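Local coordinates for protein alpha,alpha-trehalose-phosphate synthase (UDP-forming) (Burkholderia xenovorans, PDB 5HXA) that belongs to glycosyltransferase family 20, whose members have the two-domain GT-B fold, at residues Q109-A112 with G113-R116; Q200-V203 with D204-R208; D439-A442 with P443-N447. All coordinates share one frame; numbering follows the deposited sequence. Where two conformers were deposited one is given.

Interaction 1. Residues Q109-A112 with G113-R116; sequences QEYA and GYQR
With CG of Tyr111 anti to the backbone N (chi1 179°) and the chain of Gln115 folded back at chi2 (-72°), the phenol and the carboxamide run side by side in the same direction, one helical turn apart. The amide reaches the end of the ring: Gln115 NE2 donates to Tyr111 OH over 2.8 Å, along a bent path, with the oxygen tilted somewhat out of the amide plane. Ring and amide stand perpendicular to each other. Closer to the backbone, Gln115 CG lies over one face of the Tyr111 ring, 4.2 Å from its centroid, in a CH-pi contact displaced toward the rim.

Tyr114, three residues on from Tyr111, brings its CD2 to 4.0 Å from CE1 of Tyr111, the two rings crossing obliquely. Phe88 of helix 78-97 touches both rings, while the hydroxyl of Tyr114 is bonded to the carbonyl of Tyr140. Elsewhere round the helix, Arg116 bends at chi3 and brings its guanidinium back past Gly113, whose CA sits 3.2 Å above the guanidinium plane. A water at the guanidinium edge accepts from Arg116 NH1 at 3.2 Å and donates to Gln109 O, a carbonyl already bonded to Gly113 N at 3.0 Å. Arg116 also forms a salt bridge with Asp80, again on helix 78-97.

Regular i to i+4 backbone bonds run through the whole segment, so these side-chain links are additions to an intact helix. Tyr111 OH receives the Gln115 N-H and is also hydrogen-bonded to Glu180; the two partners hold the hydroxyl in place, while Gln115 CG and the neighbouring rings limit how the phenol can turn. The carboxylate would probably polarise the hydroxyl and strengthen it as a link between helices 108-126 and 178-185.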
ATOM      1  N   GLN A 109      14.616 -18.867  -3.282  1.00 26.34           N
ATOM      2  CA  GLN A 109      15.508 -19.306  -4.355  1.00 26.49           C
ATOM      3  C   GLN A 109      15.617 -18.244  -5.433  1.00 26.94           C
ATOM      4  O   GLN A 109      16.702 -18.026  -5.987  1.00 26.38           O
ATOM      5  CB  GLN A 109      15.026 -20.625  -4.955  1.00 32.52           C
ATOM      6  CG  GLN A 109      15.332 -21.836  -4.095  1.00 54.13           C
ATOM      7  CD  GLN A 109      14.605 -21.800  -2.767  1.00 74.38           C
ATOM      8  OE1 GLN A 109      15.211 -22.010  -1.714  1.00 83.53           O
ATOM      9  NE2 GLN A 109      13.300 -21.523  -2.809  1.00 74.20           N
ATOM     10  N   GLU A 110      14.503 -17.568  -5.732  1.00 24.16           N
ATOM     11  CA  GLU A 110      14.534 -16.463  -6.683  1.00 22.79           C
ATOM     12  C   GLU A 110      15.406 -15.326  -6.168  1.00 28.32           C
ATOM     13  O   GLU A 110      16.199 -14.753  -6.924  1.00 24.96           O
ATOM     14  CB  GLU A 110      13.114 -15.969  -6.962  1.00 23.20           C
ATOM     15  CG  GLU A 110      12.208 -16.999  -7.647  1.00 24.94           C
ATOM     16  CD  GLU A 110      10.822 -16.442  -7.928  1.00 27.47           C
ATOM     17  OE1 GLU A 110      10.530 -15.331  -7.450  1.00 28.29           O
ATOM     18  OE2 GLU A 110      10.034 -17.095  -8.636  1.00 28.83           O
ATOM     19  N   TYR A 111      15.274 -14.980  -4.883  1.00 24.09           N
ATOM     20  CA  TYR A 111      16.123 -13.931  -4.322  1.00 21.87           C
ATOM     21  C   TYR A 111      17.593 -14.343  -4.339  1.00 25.39           C
ATOM     22  O   TYR A 111      18.473 -13.507  -4.586  1.00 25.15           O
ATOM     23  CB  TYR A 111      15.666 -13.570  -2.896  1.00 22.32           C
ATOM     24  CG  TYR A 111      16.535 -12.504  -2.242  1.00 20.37           C
ATOM     25  CD1 TYR A 111      16.715 -11.256  -2.846  1.00 21.05           C
ATOM     26  CD2 TYR A 111      17.185 -12.744  -1.033  1.00 25.62           C
ATOM     27  CE1 TYR A 111      17.517 -10.284  -2.262  1.00 20.27           C
ATOM     28  CE2 TYR A 111      17.996 -11.771  -0.442  1.00 25.16           C
ATOM     29  CZ  TYR A 111      18.159 -10.545  -1.064  1.00 24.15           C
ATOM     30  OH  TYR A 111      18.958  -9.573  -0.487  1.00 22.04           O
ATOM     31  N   ALA A 112      17.885 -15.626  -4.085  1.00 24.04           N
ATOM     32  CA  ALA A 112      19.268 -16.092  -4.175  1.00 25.89           C
ATOM     33  C   ALA A 112      19.813 -15.935  -5.591  1.00 29.68           C
ATOM     34  O   ALA A 112      20.967 -15.531  -5.778  1.00 28.75           O
ATOM     35  CB  ALA A 112      19.376 -17.552  -3.726  1.00 29.32           C
ATOM     36  N   GLY A 113      18.999 -16.249  -6.602  1.00 29.66           N
ATOM     37  CA  GLY A 113      19.438 -16.059  -7.978  1.00 28.77           C
ATOM     38  C   GLY A 113      19.618 -14.594  -8.333  1.00 26.32           C
ATOM     39  O   GLY A 113      20.545 -14.231  -9.059  1.00 24.80           O
ATOM     40  N   TYR A 114      18.721 -13.740  -7.839  1.00 22.42           N
ATOM     41  CA  TYR A 114      18.873 -12.294  -7.993  1.00 24.22           C
ATOM     42  C   TYR A 114      20.228 -11.824  -7.471  1.00 23.86           C
ATOM     43  O   TYR A 114      20.937 -11.061  -8.140  1.00 24.45           O
ATOM     44  CB  TYR A 114      17.720 -11.606  -7.261  1.00 19.37           C
ATOM     45  CG  TYR A 114      17.717 -10.087  -7.224  1.00 21.93           C
ATOM     46  CD1 TYR A 114      17.139  -9.345  -8.253  1.00 19.82           C
ATOM     47  CD2 TYR A 114      18.232  -9.400  -6.130  1.00 21.20           C
ATOM     48  CE1 TYR A 114      17.106  -7.951  -8.202  1.00 21.45           C
ATOM     49  CE2 TYR A 114      18.196  -8.003  -6.070  1.00 17.72           C
ATOM     50  CZ  TYR A 114      17.631  -7.291  -7.113  1.00 20.07           C
ATOM     51  OH  TYR A 114      17.588  -5.917  -7.064  1.00 18.47           O
ATOM     52  N   GLN A 115      20.607 -12.277  -6.270  1.00 24.41           N
ATOM     53  CA  GLN A 115      21.924 -11.941  -5.733  1.00 26.78           C
ATOM     54  C   GLN A 115      23.035 -12.574  -6.565  1.00 26.53           C
ATOM     55  O   GLN A 115      24.060 -11.931  -6.834  1.00 24.39           O
ATOM     56  CB  GLN A 115      22.022 -12.382  -4.271  1.00 25.97           C
ATOM     57  CG  GLN A 115      21.154 -11.556  -3.298  1.00 27.38           C
ATOM     58  CD  GLN A 115      21.706 -10.139  -3.065  1.00 44.91           C
ATOM     59  OE1 GLN A 115      22.823  -9.819  -3.485  1.00 50.52           O
ATOM     60  NE2 GLN A 115      20.923  -9.291  -2.394  1.00 56.33           N
ATOM     61  N   ARG A 116      22.847 -13.828  -6.991  1.00 23.93           N
ATOM     62  CA  ARG A 116      23.878 -14.512  -7.765  1.00 25.54           C
ATOM     63  C   ARG A 116      24.126 -13.816  -9.099  1.00 30.93           C
ATOM     64  O   ARG A 116      25.280 -13.655  -9.519  1.00 31.04           O
ATOM     65  CB  ARG A 116      23.488 -15.978  -7.987  1.00 27.24           C
ATOM     66  CG  ARG A 116      24.566 -16.803  -8.681  1.00 31.10           C
ATOM     67  CD  ARG A 116      24.113 -18.248  -8.946  1.00 38.65           C
ATOM     68  NE  ARG A 116      22.891 -18.305  -9.748  1.00 39.55           N
ATOM     69  CZ  ARG A 116      21.696 -18.664  -9.283  1.00 39.57           C
ATOM     70  NH1 ARG A 116      21.543 -19.019  -8.012  1.00 37.04           N
ATOM     71  NH2 ARG A 116      20.648 -18.676 -10.097  1.00 38.28           N
TER
HETATM   72  O   HOH W   1      18.987 -19.891  -6.301  1.00 33.78           O

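Interaction 2. Residues Q200-V203 with D204-R208; sequences QSFV and DFIER
Ile206 lays the CD1 end of its side chain against the outer part of the Phe202 ring, 3.4 Å from CE2 and 3.6 Å from CZ of that residue. The two side chains run at an angle to each other, and the methyl comes in obliquely to the ring. Phe202 has its CG opposite the backbone N about chi1 (180°), which sends the ring outward from the helix, and Ile206 reaches back to it from the next turn.

On another flank, Gln200 bends at chi2 (59°) and swings its amide over Asp204. In the conformer described, one of two modelled for Gln200, NE2 donates to Asp204 OD1 at 2.7 Å in a fairly straight bond. The carboxylate oxygen lies in the plane of the amide, yet the donor approaches from above the carboxylate plane, the two flat groups being turned 54° apart. The same pair is joined through the backbone, where Asp204 N bonds to Gln200 O at 2.7 Å. A water accepts from Gln200 NE2 and makes a weak bond to Glu207 OE2. Glu207 extends alongside Val203, its CD 3.8 Å from Val203 CG1, and its other carboxylate oxygen is bonded to Ser214. Between subunits, Asp204 OD2 pairs with Arg208 NH1 of the second subunit, and Arg208 of this chain with Asp204 of the second subunit; the amide of Gln200 thus binds a carboxylate that also joins the dimer contact.

Helix 196-208 follows strand 190-193 of the large mixed sheet. Phe202 meets Phe193 of that strand and stands edge-to-face with Phe166, while Phe202, Phe205 and Ile206 all pack on Val182 of helix 178-185. Phe205 also reaches Pro169 and Leu172 of helix 169-172, and Ser214 belongs to strand 212-214, at one edge of the sheet within this chain.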
ATOM      1  N   GLN A 200      12.706  10.960   0.065  1.00 18.76           N
ATOM      2  CA  GLN A 200      12.346  10.999   1.478  0.57 17.83           C
ATOM      3  C   GLN A 200      11.959   9.616   1.989  0.99 16.05           C
ATOM      4  O   GLN A 200      12.277   9.271   3.132  0.92 17.90           O
ATOM      5  CB  GLN A 200      11.218  12.004   1.716  0.57 19.29           C
ATOM      6  CG  GLN A 200      10.962  12.304   3.200  0.57 20.56           C
ATOM      7  CD  GLN A 200      12.187  12.864   3.909  0.57 30.55           C
ATOM      8  OE1 GLN A 200      12.789  13.838   3.457  0.57 35.58           O
ATOM      9  NE2 GLN A 200      12.570  12.237   5.024  0.57 26.57           N
ATOM     10  N   SER A 201      11.298   8.807   1.155  1.00 19.13           N
ATOM     11  CA  SER A 201      10.968   7.435   1.524  0.70 20.27           C
ATOM     12  C   SER A 201      12.219   6.637   1.881  1.00 21.72           C
ATOM     13  O   SER A 201      12.240   5.898   2.874  1.00 17.91           O
ATOM     14  CB  SER A 201      10.227   6.776   0.361  0.70 18.77           C
ATOM     15  OG  SER A 201      10.149   5.387   0.540  0.70 22.24           O
ATOM     16  N   PHE A 202      13.262   6.755   1.058  1.00 15.99           N
ATOM     17  CA  PHE A 202      14.514   6.041   1.305  1.00 17.67           C
ATOM     18  C   PHE A 202      15.171   6.537   2.584  1.00 18.22           C
ATOM     19  O   PHE A 202      15.578   5.745   3.439  1.00 17.95           O
ATOM     20  CB  PHE A 202      15.444   6.237   0.106  1.00 17.76           C
ATOM     21  CG  PHE A 202      16.782   5.557   0.230  1.00 19.91           C
ATOM     22  CD1 PHE A 202      16.916   4.198  -0.030  1.00 17.59           C
ATOM     23  CD2 PHE A 202      17.913   6.285   0.566  1.00 21.78           C
ATOM     24  CE1 PHE A 202      18.165   3.576   0.063  1.00 21.09           C
ATOM     25  CE2 PHE A 202      19.156   5.671   0.657  1.00 22.94           C
ATOM     26  CZ  PHE A 202      19.283   4.318   0.407  1.00 19.96           C
ATOM     27  N   VAL A 203      15.279   7.855   2.730  1.00 14.99           N
ATOM     28  CA  VAL A 203      15.919   8.418   3.911  1.00 17.41           C
ATOM     29  C   VAL A 203      15.102   8.109   5.166  1.00 19.01           C
ATOM     30  O   VAL A 203      15.665   7.842   6.239  1.00 18.77           O
ATOM     31  CB  VAL A 203      16.128   9.930   3.716  1.00 21.72           C
ATOM     32  CG1 VAL A 203      16.595  10.576   5.009  1.00 22.63           C
ATOM     33  CG2 VAL A 203      17.137  10.178   2.578  1.00 20.74           C
ATOM     34  N   ASP A 204      13.768   8.121   5.052  1.00 15.58           N
ATOM     35  CA  ASP A 204      12.929   7.745   6.195  1.00 18.94           C
ATOM     36  C   ASP A 204      13.246   6.337   6.684  1.00 14.99           C
ATOM     37  O   ASP A 204      13.283   6.082   7.897  1.00 18.69           O
ATOM     38  CB  ASP A 204      11.447   7.827   5.829  1.00 18.93           C
ATOM     39  CG  ASP A 204      10.885   9.242   5.915  1.00 23.82           C
ATOM     40  OD1 ASP A 204      11.571  10.145   6.440  1.00 20.83           O
ATOM     41  OD2 ASP A 204       9.737   9.441   5.462  1.00 21.84           O
ATOM     42  N   PHE A 205      13.434   5.392   5.764  1.00 14.88           N
ATOM     43  CA  PHE A 205      13.726   4.033   6.204  1.00 17.07           C
ATOM     44  C   PHE A 205      15.010   4.015   7.015  1.00 19.00           C
ATOM     45  O   PHE A 205      15.079   3.417   8.100  1.00 20.40           O
ATOM     46  CB  PHE A 205      13.844   3.073   5.017  1.00 19.66           C
ATOM     47  CG  PHE A 205      14.208   1.677   5.441  1.00 21.91           C
ATOM     48  CD1 PHE A 205      13.219   0.774   5.818  1.00 24.11           C
ATOM     49  CD2 PHE A 205      15.546   1.294   5.555  1.00 19.04           C
ATOM     50  CE1 PHE A 205      13.554  -0.507   6.264  1.00 22.88           C
ATOM     51  CE2 PHE A 205      15.885   0.025   5.988  1.00 19.78           C
ATOM     52  CZ  PHE A 205      14.890  -0.880   6.341  1.00 23.64           C
ATOM     53  N   ILE A 206      16.030   4.693   6.499  1.00 16.14           N
ATOM     54  CA  ILE A 206      17.347   4.679   7.123  1.00 14.73           C
ATOM     55  C   ILE A 206      17.296   5.340   8.494  1.00 19.08           C
ATOM     56  O   ILE A 206      17.808   4.796   9.481  1.00 20.43           O
ATOM     57  CB  ILE A 206      18.362   5.353   6.180  1.00 18.77           C
ATOM     58  CG1 ILE A 206      18.669   4.392   5.023  1.00 23.54           C
ATOM     59  CG2 ILE A 206      19.648   5.797   6.915  1.00 18.62           C
ATOM     60  CD1 ILE A 206      19.484   4.993   3.941  1.00 29.85           C
ATOM     61  N   GLU A 207      16.664   6.512   8.581  1.00 16.78           N
ATOM     62  CA  GLU A 207      16.638   7.231   9.852  1.00 18.96           C
ATOM     63  C   GLU A 207      15.753   6.526  10.870  1.00 21.63           C
ATOM     64  O   GLU A 207      16.133   6.368  12.034  1.00 18.08           O
ATOM     65  CB  GLU A 207      16.155   8.670   9.642  1.00 23.39           C
ATOM     66  CG  GLU A 207      17.126   9.539   8.860  1.00 24.99           C
ATOM     67  CD  GLU A 207      16.656  10.985   8.752  1.00 27.77           C
ATOM     68  OE1 GLU A 207      17.508  11.887   8.712  1.00 37.12           O
ATOM     69  OE2 GLU A 207      15.432  11.218   8.709  1.00 34.86           O
ATOM     70  N   ARG A 208      14.559   6.104  10.456  1.00 20.17           N
ATOM     71  CA  ARG A 208      13.624   5.542  11.424  1.00 26.02           C
ATOM     72  C   ARG A 208      14.022   4.140  11.852  1.00 25.77           C
ATOM     73  O   ARG A 208      13.671   3.722  12.960  1.00 26.93           O
ATOM     74  CB  ARG A 208      12.200   5.589  10.851  1.00 25.20           C
ATOM     75  CG  ARG A 208      11.790   7.038  10.644  1.00 31.70           C
ATOM     76  CD  ARG A 208      10.416   7.274  10.017  1.00 32.97           C
ATOM     77  NE  ARG A 208      10.079   8.688  10.211  1.00 47.34           N
ATOM     78  CZ  ARG A 208       8.977   9.290   9.773  1.00 42.77           C
ATOM     79  NH1 ARG A 208       8.072   8.610   9.096  1.00 28.74           N
ATOM     80  NH2 ARG A 208       8.785  10.582  10.022  1.00 46.01           N
TER
HETATM   81  O   HOH W   2      14.841  13.827   6.589  1.00 58.45           O

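Interaction 3. Residues D439-A442 with P443-N447; sequences DMMA and PMREN
Asp439 meets the second half of the helix through its carbonyl: Asp439 O lies 3.0 Å from CD of Pro443, whose ring occupies the place of the N-H that would otherwise bond there. The backbone is kinked at this point. Met440 O is approached by CG of Met444 and receives a weak, 3.3 Å hydrogen bond from Met444 N.

Met441 bends at both chi2 and chi3, which holds its thioether out from the helix with the methyl turned toward Arg445. Its SD touches CE of Met444 at 3.7 Å, and its own CE lies over one face of the Arg445 guanidinium, 3.5 Å from NH2. Arg445 is extended as far as NE, where it forms a salt bridge with Asp239 of helix 238-247. Its backbone N makes a shorter bond, 2.9 Å, to Met441 O. Ala442 packs its CB tightly against Pro443 CD, at 3.4 Å, and its carbonyl accepts from Glu446 N.

Met444 packs on Lys378 and Val381 of helix 375-382 and, with Met441, on Pro238. This is a proline kink near the C-terminal end of an amphipathic helix, packed on other helices of a GT-B glycosyltransferase.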
ATOM      1  N   ASP A 439       2.737  26.881 -20.226  1.00 20.82           N
ATOM      2  CA  ASP A 439       3.165  26.737 -18.833  1.00 24.60           C
ATOM      3  C   ASP A 439       3.873  25.412 -18.597  1.00 19.68           C
ATOM      4  O   ASP A 439       4.720  25.320 -17.705  1.00 21.88           O
ATOM      5  CB  ASP A 439       1.970  26.834 -17.874  1.00 19.40           C
ATOM      6  CG  ASP A 439       1.441  28.257 -17.715  1.00 26.55           C
ATOM      7  OD1 ASP A 439       2.013  29.188 -18.314  1.00 23.40           O
ATOM      8  OD2 ASP A 439       0.449  28.441 -16.977  1.00 24.21           O
ATOM      9  N   MET A 440       3.511  24.366 -19.350  1.00 17.99           N
ATOM     10  CA  MET A 440       4.158  23.068 -19.225  1.00 17.93           C
ATOM     11  C   MET A 440       5.433  22.967 -20.056  1.00 23.42           C
ATOM     12  O   MET A 440       6.412  22.361 -19.606  1.00 24.68           O
ATOM     13  CB  MET A 440       3.175  21.961 -19.616  1.00 17.77           C
ATOM     14  CG  MET A 440       2.046  21.792 -18.603  1.00 17.00           C
ATOM     15  SD  MET A 440       0.990  20.391 -19.008  1.00 21.99           S
ATOM     16  CE  MET A 440      -0.002  21.068 -20.337  1.00 22.09           C
ATOM     17  N   MET A 441       5.455  23.580 -21.247  1.00 21.11           N
ATOM     18  CA  MET A 441       6.643  23.527 -22.100  1.00 21.29           C
ATOM     19  C   MET A 441       7.842  24.217 -21.451  1.00 23.81           C
ATOM     20  O   MET A 441       8.987  23.772 -21.607  1.00 20.56           O
ATOM     21  CB  MET A 441       6.347  24.164 -23.464  1.00 21.30           C
ATOM     22  CG  MET A 441       5.406  23.346 -24.349  1.00 24.42           C
ATOM     23  SD  MET A 441       6.144  21.772 -24.849  1.00 21.51           S
ATOM     24  CE  MET A 441       7.254  22.298 -26.161  1.00 22.82           C
ATOM     25  N   ALA A 442       7.614  25.321 -20.747  1.00 23.39           N
ATOM     26  CA  ALA A 442       8.748  26.076 -20.209  1.00 24.00           C
ATOM     27  C   ALA A 442       9.575  25.273 -19.211  1.00 21.59           C
ATOM     28  O   ALA A 442      10.807  25.220 -19.373  1.00 23.49           O
ATOM     29  CB  ALA A 442       8.256  27.397 -19.603  1.00 28.84           C
ATOM     30  N   PRO A 443       9.003  24.638 -18.178  1.00 21.50           N
ATOM     31  CA  PRO A 443       9.850  23.829 -17.288  1.00 25.24           C
ATOM     32  C   PRO A 443      10.377  22.568 -17.950  1.00 21.65           C
ATOM     33  O   PRO A 443      11.461  22.102 -17.574  1.00 20.51           O
ATOM     34  CB  PRO A 443       8.919  23.509 -16.106  1.00 25.81           C
ATOM     35  CG  PRO A 443       7.563  23.571 -16.688  1.00 24.54           C
ATOM     36  CD  PRO A 443       7.618  24.695 -17.680  1.00 23.35           C
ATOM     37  N   MET A 444       9.666  22.007 -18.936  1.00 19.22           N
ATOM     38  CA  MET A 444      10.218  20.854 -19.645  1.00 19.03           C
ATOM     39  C   MET A 444      11.456  21.233 -20.449  1.00 20.97           C
ATOM     40  O   MET A 444      12.375  20.415 -20.589  1.00 19.81           O
ATOM     41  CB  MET A 444       9.171  20.225 -20.568  1.00 18.30           C
ATOM     42  CG  MET A 444       8.063  19.477 -19.828  1.00 20.58           C
ATOM     43  SD  MET A 444       7.226  18.282 -20.889  1.00 22.35           S
ATOM     44  CE  MET A 444       6.310  19.342 -22.002  1.00 15.99           C
ATOM     45  N   ARG A 445      11.491  22.452 -20.993  1.00 21.56           N
ATOM     46  CA  ARG A 445      12.695  22.925 -21.667  1.00 26.48           C
ATOM     47  C   ARG A 445      13.809  23.185 -20.664  1.00 27.97           C
ATOM     48  O   ARG A 445      14.985  22.915 -20.940  1.00 28.25           O
ATOM     49  CB  ARG A 445      12.401  24.203 -22.456  1.00 25.63           C
ATOM     50  CG  ARG A 445      11.535  24.006 -23.679  1.00 25.09           C
ATOM     51  CD  ARG A 445      11.443  25.289 -24.498  1.00 29.83           C
ATOM     52  NE  ARG A 445      10.616  25.095 -25.683  1.00 31.14           N
ATOM     53  CZ  ARG A 445       9.413  25.632 -25.843  1.00 34.37           C
ATOM     54  NH1 ARG A 445       8.904  26.419 -24.900  1.00 39.93           N
ATOM     55  NH2 ARG A 445       8.729  25.393 -26.953  1.00 34.46           N
ATOM     56  N   GLU A 446      13.457  23.720 -19.498  1.00 29.23           N
ATOM     57  CA  GLU A 446      14.474  24.076 -18.516  1.00 31.24           C
ATOM     58  C   GLU A 446      15.035  22.835 -17.833  1.00 29.58           C
ATOM     59  O   GLU A 446      16.240  22.746 -17.576  1.00 28.01           O
ATOM     60  CB  GLU A 446      13.875  25.052 -17.503  1.00 33.89           C
ATOM     61  CG  GLU A 446      14.779  25.418 -16.354  1.00 59.46           C
ATOM     62  CD  GLU A 446      14.224  26.576 -15.551  1.00 78.40           C
ATOM     63  OE1 GLU A 446      14.884  27.634 -15.499  1.00 86.84           O
ATOM     64  OE2 GLU A 446      13.113  26.432 -14.995  1.00 85.19           O
ATOM     65  N   ASN A 447      14.190  21.849 -17.563  1.00 23.53           N
ATOM     66  CA  ASN A 447      14.680  20.616 -16.962  1.00 24.87           C
ATOM     67  C   ASN A 447      14.614  19.479 -17.971  1.00 23.84           C
ATOM     68  O   ASN A 447      13.986  18.448 -17.724  1.00 28.97           O
ATOM     69  CB  ASN A 447      13.886  20.309 -15.689  1.00 28.30           C
ATOM     70  CG  ASN A 447      13.912  21.485 -14.723  1.00 41.82           C
ATOM     71  OD1 ASN A 447      12.900  22.160 -14.508  1.00 48.65           O
ATOM     72  ND2 ASN A 447      15.092  21.776 -14.184  1.00 42.07           N
TER

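In the fold
Interactions 1 and 2 lie on helices associated with the large mixed sheet, and both helices pack on helix 178-185, though their centres are 25 Å apart. Interaction 3 lies across the centre of the chain from interaction 1, on a helix packed against helices 238-247 and 375-382. Interaction 2 is the most buried: aromatic and aliphatic groups face the protein, whereas Asp204 and Arg208 pair with the second subunit. The other two are partly buried, touch no other chain, and each send an arginine to an aspartate of a neighbouring helix. They differ in that interaction 1 joins tyrosine to glutamine over an unbroken helix, while interaction 3 packs methionines beside a proline break.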